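Local coordinates for p-47 protein (Clostridium botulinum E1 str. 'BoNT E Beluga', PDB 5WIX), which is of unknown function but has a tubular (TULIP) fold like that of bactericidal/permeability-increasing protein, and so may bind lipids or other hydrophobic molecules, at residues Ala292-Met304 with Lys313-Tyr325. Sequence-based numbering, arbitrary orientation.
Sequences ALYYYPEINDFSM and KTRLSGIVKLTGY
Ser317 pairs with two residues of the other strand, Asn300 and Asp301, in a classic beta bulge of the antiparallel hairpin of strands 293-307 and 311-322. Ser317 O accepts from Asn300 N at 2.7 Å and from Asp301 N at 3.2 Å. Ser317 OG donates to Asp301 OD1 at 2.7 Å, meeting the carboxylate on its syn side but 32° out of plane. Asp301 CG sits between its backbone N and carbonyl carbon (chi1 51°), swinging the carboxylate over to the serine. Next to the bulge, Gly318 and Ile299 form a non-hydrogen-bonded pair, their CA atoms 3.9 Å apart.

The tightly packed side is apolar. Leu316 CB lies 3.7 Å from both Ile299 CG2 and Phe302 CD1. Pro297 CB packs on Val320 CB. Tyr295 CE1 meets Leu322 CD2 at 3.4 Å. Separately, Thr323 OG1 lies over one face of the Tyr295 ring, offset toward the rim, and Lys321 O at its edge.

The other side is more open to solvent and carries the Asp301-Ser317 side-chain bond. There Glu298 and Ile319, joined by two backbone hydrogen bonds, run side by side, Glu298 CG 3.5 Å from Ile319 CD1. Arg315 is exposed.

Phe265 meets Phe302 edge-to-face, and strands 275-279 and 328-343 flank the hairpin in the same antiparallel sheet. Consistent with the BPI-like TULIP fold, the apolar face lies on a long helix, 370-390, at Tyr295, Pro297, Val320 and Leu322.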
loop_
_atom_site.group_PDB
_atom_site.type_symbol
_atom_site.label_atom_id
_atom_site.label_comp_id
_atom_site.label_asym_id
_atom_site.label_seq_id
_atom_site.Cartn_x
_atom_site.Cartn_y
_atom_site.Cartn_z
ATOM N N ALA A 292 15.798 -9.523 47.149
ATOM C CA ALA A 292 15.361 -10.906 47.367
ATOM C C ALA A 292 13.923 -11.160 46.942
ATOM O O ALA A 292 13.457 -12.301 46.984
ATOM C CB ALA A 292 15.544 -11.292 48.839
ATOM N N LEU A 293 13.221 -10.116 46.513
ATOM C CA LEU A 293 11.802 -10.270 46.186
ATOM C C LEU A 293 11.400 -9.938 44.732
ATOM O O LEU A 293 11.988 -9.055 44.100
ATOM C CB LEU A 293 10.976 -9.414 47.138
ATOM C CG LEU A 293 10.913 -9.997 48.543
ATOM C CD1 LEU A 293 12.035 -9.451 49.428
ATOM C CD2 LEU A 293 9.564 -9.698 49.131
ATOM N N TYR A 294 10.394 -10.657 44.224
ATOM C CA TYR A 294 9.783 -10.382 42.923
ATOM C C TYR A 294 8.680 -9.321 43.015
ATOM O O TYR A 294 7.778 -9.422 43.853
ATOM C CB TYR A 294 9.213 -11.670 42.305
ATOM C CG TYR A 294 10.277 -12.555 41.677
ATOM C CD1 TYR A 294 10.549 -12.503 40.305
ATOM C CD2 TYR A 294 11.028 -13.420 42.453
ATOM C CE1 TYR A 294 11.544 -13.311 39.744
ATOM C CE2 TYR A 294 12.010 -14.218 41.897
ATOM C CZ TYR A 294 12.264 -14.159 40.553
ATOM O OH TYR A 294 13.237 -14.971 40.034
ATOM N N TYR A 295 8.747 -8.311 42.142
ATOM C CA TYR A 295 7.691 -7.306 42.073
ATOM C C TYR A 295 6.976 -7.394 40.717
ATOM O O TYR A 295 7.553 -7.867 39.737
ATOM C CB TYR A 295 8.261 -5.917 42.340
ATOM C CG TYR A 295 9.008 -5.823 43.667
ATOM C CD1 TYR A 295 8.422 -5.231 44.782
ATOM C CD2 TYR A 295 10.310 -6.324 43.796
ATOM C CE1 TYR A 295 9.109 -5.146 45.992
ATOM C CE2 TYR A 295 11.002 -6.243 44.988
ATOM C CZ TYR A 295 10.402 -5.657 46.092
ATOM O OH TYR A 295 11.106 -5.590 47.282
ATOM N N TYR A 296 5.709 -6.977 40.684
ATOM C CA TYR A 296 4.826 -7.194 39.538
ATOM C C TYR A 296 4.042 -5.945 39.219
ATOM O O TYR A 296 2.846 -5.860 39.519
ATOM C CB TYR A 296 3.837 -8.326 39.799
ATOM C CG TYR A 296 4.435 -9.705 39.850
ATOM C CD1 TYR A 296 4.350 -10.549 38.760
ATOM C CD2 TYR A 296 5.076 -10.169 40.994
ATOM C CE1 TYR A 296 4.886 -11.819 38.797
ATOM C CE2 TYR A 296 5.625 -11.450 41.048
ATOM C CZ TYR A 296 5.524 -12.272 39.943
ATOM O OH TYR A 296 6.063 -13.546 39.971
ATOM N N PRO A 297 4.704 -4.970 38.577
ATOM C CA PRO A 297 4.080 -3.653 38.409
ATOM C C PRO A 297 2.918 -3.737 37.453
ATOM O O PRO A 297 2.837 -4.710 36.708
ATOM C CB PRO A 297 5.209 -2.803 37.847
ATOM C CG PRO A 297 6.038 -3.784 37.083
ATOM C CD PRO A 297 5.981 -5.077 37.849
ATOM N N GLU A 298 2.023 -2.754 37.485
ATOM C CA GLU A 298 0.930 -2.724 36.521
ATOM C C GLU A 298 0.743 -1.332 35.940
ATOM O O GLU A 298 0.561 -0.353 36.672
ATOM C CB GLU A 298 -0.371 -3.218 37.153
ATOM C CG GLU A 298 -0.762 -2.486 38.401
ATOM C CD GLU A 298 -1.774 -3.253 39.231
ATOM O OE1 GLU A 298 -2.975 -2.923 39.101
ATOM O OE2 GLU A 298 -1.374 -4.167 40.006
ATOM N N ILE A 299 0.793 -1.257 34.612
ATOM C CA ILE A 299 0.485 -0.028 33.904
ATOM C C ILE A 299 -1.031 0.123 33.775
ATOM O O ILE A 299 -1.717 -0.800 33.326
ATOM C CB ILE A 299 1.129 -0.001 32.506
ATOM C CG1 ILE A 299 2.649 -0.162 32.607
ATOM C CG2 ILE A 299 0.828 1.318 31.852
ATOM C CD1 ILE A 299 3.232 -1.238 31.703
ATOM N N ASN A 300 -1.548 1.287 34.153
ATOM C CA ASN A 300 -2.992 1.484 34.219
ATOM C C ASN A 300 -3.637 2.179 33.027
ATOM O O ASN A 300 -4.786 1.873 32.691
ATOM C CB ASN A 300 -3.333 2.257 35.480
ATOM C CG ASN A 300 -3.420 1.364 36.675
ATOM O OD1 ASN A 300 -3.981 0.269 36.597
ATOM N ND2 ASN A 300 -2.843 1.806 37.788
ATOM N N ASP A 301 -2.925 3.136 32.428
ATOM C CA ASP A 301 -3.293 3.675 31.113
ATOM C C ASP A 301 -2.048 3.819 30.225
ATOM O O ASP A 301 -0.963 4.203 30.682
ATOM C CB ASP A 301 -4.044 5.006 31.234
ATOM C CG ASP A 301 -3.330 6.016 32.103
ATOM O OD1 ASP A 301 -2.083 6.073 32.084
ATOM O OD2 ASP A 301 -4.034 6.773 32.806
ATOM N N PHE A 302 -2.213 3.483 28.952
ATOM C CA PHE A 302 -1.085 3.367 28.041
ATOM C C PHE A 302 -1.453 3.985 26.722
ATOM O O PHE A 302 -2.565 3.794 26.235
ATOM C CB PHE A 302 -0.714 1.909 27.858
ATOM C CG PHE A 302 0.401 1.664 26.881
ATOM C CD1 PHE A 302 1.692 1.419 27.338
ATOM C CD2 PHE A 302 0.153 1.606 25.526
ATOM C CE1 PHE A 302 2.718 1.153 26.458
ATOM C CE2 PHE A 302 1.170 1.346 24.640
ATOM C CZ PHE A 302 2.457 1.112 25.105
ATOM N N SER A 303 -0.511 4.714 26.139
ATOM C CA SER A 303 -0.766 5.381 24.874
ATOM C C SER A 303 0.488 5.420 24.000
ATOM O O SER A 303 1.580 5.752 24.463
ATOM C CB SER A 303 -1.285 6.790 25.113
ATOM O OG SER A 303 -0.450 7.717 24.442
ATOM N N MET A 304 0.317 5.051 22.737
ATOM C CA MET A 304 1.373 5.157 21.741
ATOM C C MET A 304 0.780 5.766 20.472
ATOM O O MET A 304 0.001 5.111 19.784
ATOM C CB MET A 304 1.982 3.785 21.453
ATOM C CG MET A 304 3.360 3.814 20.793
ATOM S SD MET A 304 4.058 2.164 20.457
ATOM C CE MET A 304 5.797 2.400 20.836
ATOM N N LYS A 313 5.719 8.145 20.067
ATOM C CA LYS A 313 5.682 8.787 21.379
ATOM C C LYS A 313 4.871 7.908 22.311
ATOM O O LYS A 313 3.664 7.732 22.119
ATOM C CB LYS A 313 5.063 10.197 21.292
ATOM C CG LYS A 313 4.938 10.953 22.628
ATOM C CD LYS A 313 5.305 12.452 22.467
ATOM C CE LYS A 313 4.089 13.362 22.323
ATOM N NZ LYS A 313 4.458 14.780 22.021
ATOM N N THR A 314 5.527 7.338 23.313
ATOM C CA THR A 314 4.818 6.481 24.247
ATOM C C THR A 314 4.594 7.185 25.580
ATOM O O THR A 314 5.480 7.876 26.096
ATOM C CB THR A 314 5.564 5.197 24.455
ATOM O OG1 THR A 314 6.005 4.705 23.166
ATOM C CG2 THR A 314 4.654 4.197 25.122
ATOM N N ARG A 315 3.387 7.029 26.117
ATOM C CA ARG A 315 2.960 7.758 27.306
ATOM C C ARG A 315 2.126 6.844 28.191
ATOM O O ARG A 315 0.921 6.718 27.993
ATOM C CB ARG A 315 2.157 8.991 26.906
ATOM C CG ARG A 315 2.448 10.225 27.723
ATOM C CD ARG A 315 1.517 11.376 27.335
ATOM N NE ARG A 315 1.595 11.696 25.909
ATOM C CZ ARG A 315 0.569 12.136 25.180
ATOM N NH1 ARG A 315 -0.626 12.301 25.741
ATOM N NH2 ARG A 315 0.733 12.405 23.889
ATOM N N LEU A 316 2.780 6.202 29.156
ATOM C CA LEU A 316 2.110 5.284 30.084
ATOM C C LEU A 316 2.190 5.720 31.541
ATOM O O LEU A 316 3.065 6.490 31.939
ATOM C CB LEU A 316 2.699 3.878 29.967
ATOM C CG LEU A 316 4.223 3.732 30.088
ATOM C CD1 LEU A 316 4.701 3.732 31.546
ATOM C CD2 LEU A 316 4.707 2.477 29.347
ATOM N N SER A 317 1.289 5.181 32.349
ATOM C CA SER A 317 1.377 5.368 33.790
ATOM C C SER A 317 0.719 4.223 34.554
ATOM O O SER A 317 -0.233 3.601 34.085
ATOM C CB SER A 317 0.747 6.689 34.196
ATOM O OG SER A 317 -0.654 6.539 34.315
ATOM N N GLY A 318 1.242 3.959 35.743
ATOM C CA GLY A 318 0.772 2.865 36.573
ATOM C C GLY A 318 1.575 2.796 37.856
ATOM O O GLY A 318 2.299 3.735 38.191
ATOM N N ILE A 319 1.456 1.683 38.569
ATOM C CA ILE A 319 2.082 1.546 39.877
ATOM C C ILE A 319 2.745 0.193 40.061
ATOM O O ILE A 319 2.569 -0.713 39.245
ATOM C CB ILE A 319 1.060 1.738 40.995
ATOM C CG1 ILE A 319 -0.262 1.068 40.611
ATOM C CG2 ILE A 319 0.841 3.223 41.272
ATOM C CD1 ILE A 319 -0.402 -0.335 41.111
ATOM N N VAL A 320 3.512 0.075 41.139
ATOM C CA VAL A 320 4.079 -1.205 41.537
ATOM C C VAL A 320 3.982 -1.377 43.052
ATOM O O VAL A 320 4.555 -0.595 43.813
ATOM C CB VAL A 320 5.543 -1.348 41.079
ATOM C CG1 VAL A 320 6.325 -0.082 41.357
ATOM C CG2 VAL A 320 6.182 -2.534 41.760
ATOM N N LYS A 321 3.238 -2.384 43.500
ATOM C CA LYS A 321 3.087 -2.599 44.949
ATOM C C LYS A 321 4.299 -3.319 45.544
ATOM O O LYS A 321 4.924 -4.169 44.894
ATOM C CB LYS A 321 1.792 -3.373 45.250
ATOM C CG LYS A 321 0.524 -2.571 44.908
ATOM C CD LYS A 321 -0.746 -3.424 44.837
ATOM C CE LYS A 321 -1.990 -2.534 44.710
ATOM N NZ LYS A 321 -2.253 -1.751 45.971
ATOM N N LEU A 322 4.640 -2.948 46.772
ATOM C CA LEU A 322 5.745 -3.577 47.495
ATOM C C LEU A 322 5.333 -4.896 48.136
ATOM O O LEU A 322 4.505 -4.911 49.049
ATOM C CB LEU A 322 6.267 -2.642 48.577
ATOM C CG LEU A 322 7.144 -1.520 48.059
ATOM C CD1 LEU A 322 7.671 -0.721 49.233
ATOM C CD2 LEU A 322 8.258 -2.152 47.284
ATOM N N THR A 323 5.911 -5.994 47.662
ATOM C CA THR A 323 5.527 -7.310 48.142
ATOM C C THR A 323 5.867 -7.431 49.632
ATOM O O THR A 323 7.027 -7.295 50.014
ATOM C CB THR A 323 6.224 -8.419 47.310
ATOM O OG1 THR A 323 7.610 -8.097 47.148
ATOM C CG2 THR A 323 5.593 -8.522 45.918
ATOM N N GLY A 324 4.852 -7.633 50.474
ATOM C CA GLY A 324 5.059 -7.745 51.910
ATOM C C GLY A 324 4.610 -6.510 52.659
ATOM O O GLY A 324 4.467 -6.529 53.875
ATOM N N TYR A 325 4.422 -5.426 51.916
ATOM C CA TYR A 325 3.916 -4.150 52.422
ATOM C C TYR A 325 2.882 -3.708 51.426
ATOM O O TYR A 325 3.075 -2.713 50.730
ATOM C CB TYR A 325 5.009 -3.081 52.536
ATOM C CG TYR A 325 6.167 -3.450 53.426
ATOM C CD1 TYR A 325 6.343 -2.844 54.662
ATOM C CD2 TYR A 325 7.089 -4.410 53.026
ATOM C CE1 TYR A 325 7.409 -3.190 55.475
ATOM C CE2 TYR A 325 8.146 -4.766 53.827
ATOM C CZ TYR A 325 8.308 -4.156 55.046
ATOM O OH TYR A 325 9.376 -4.529 55.826
#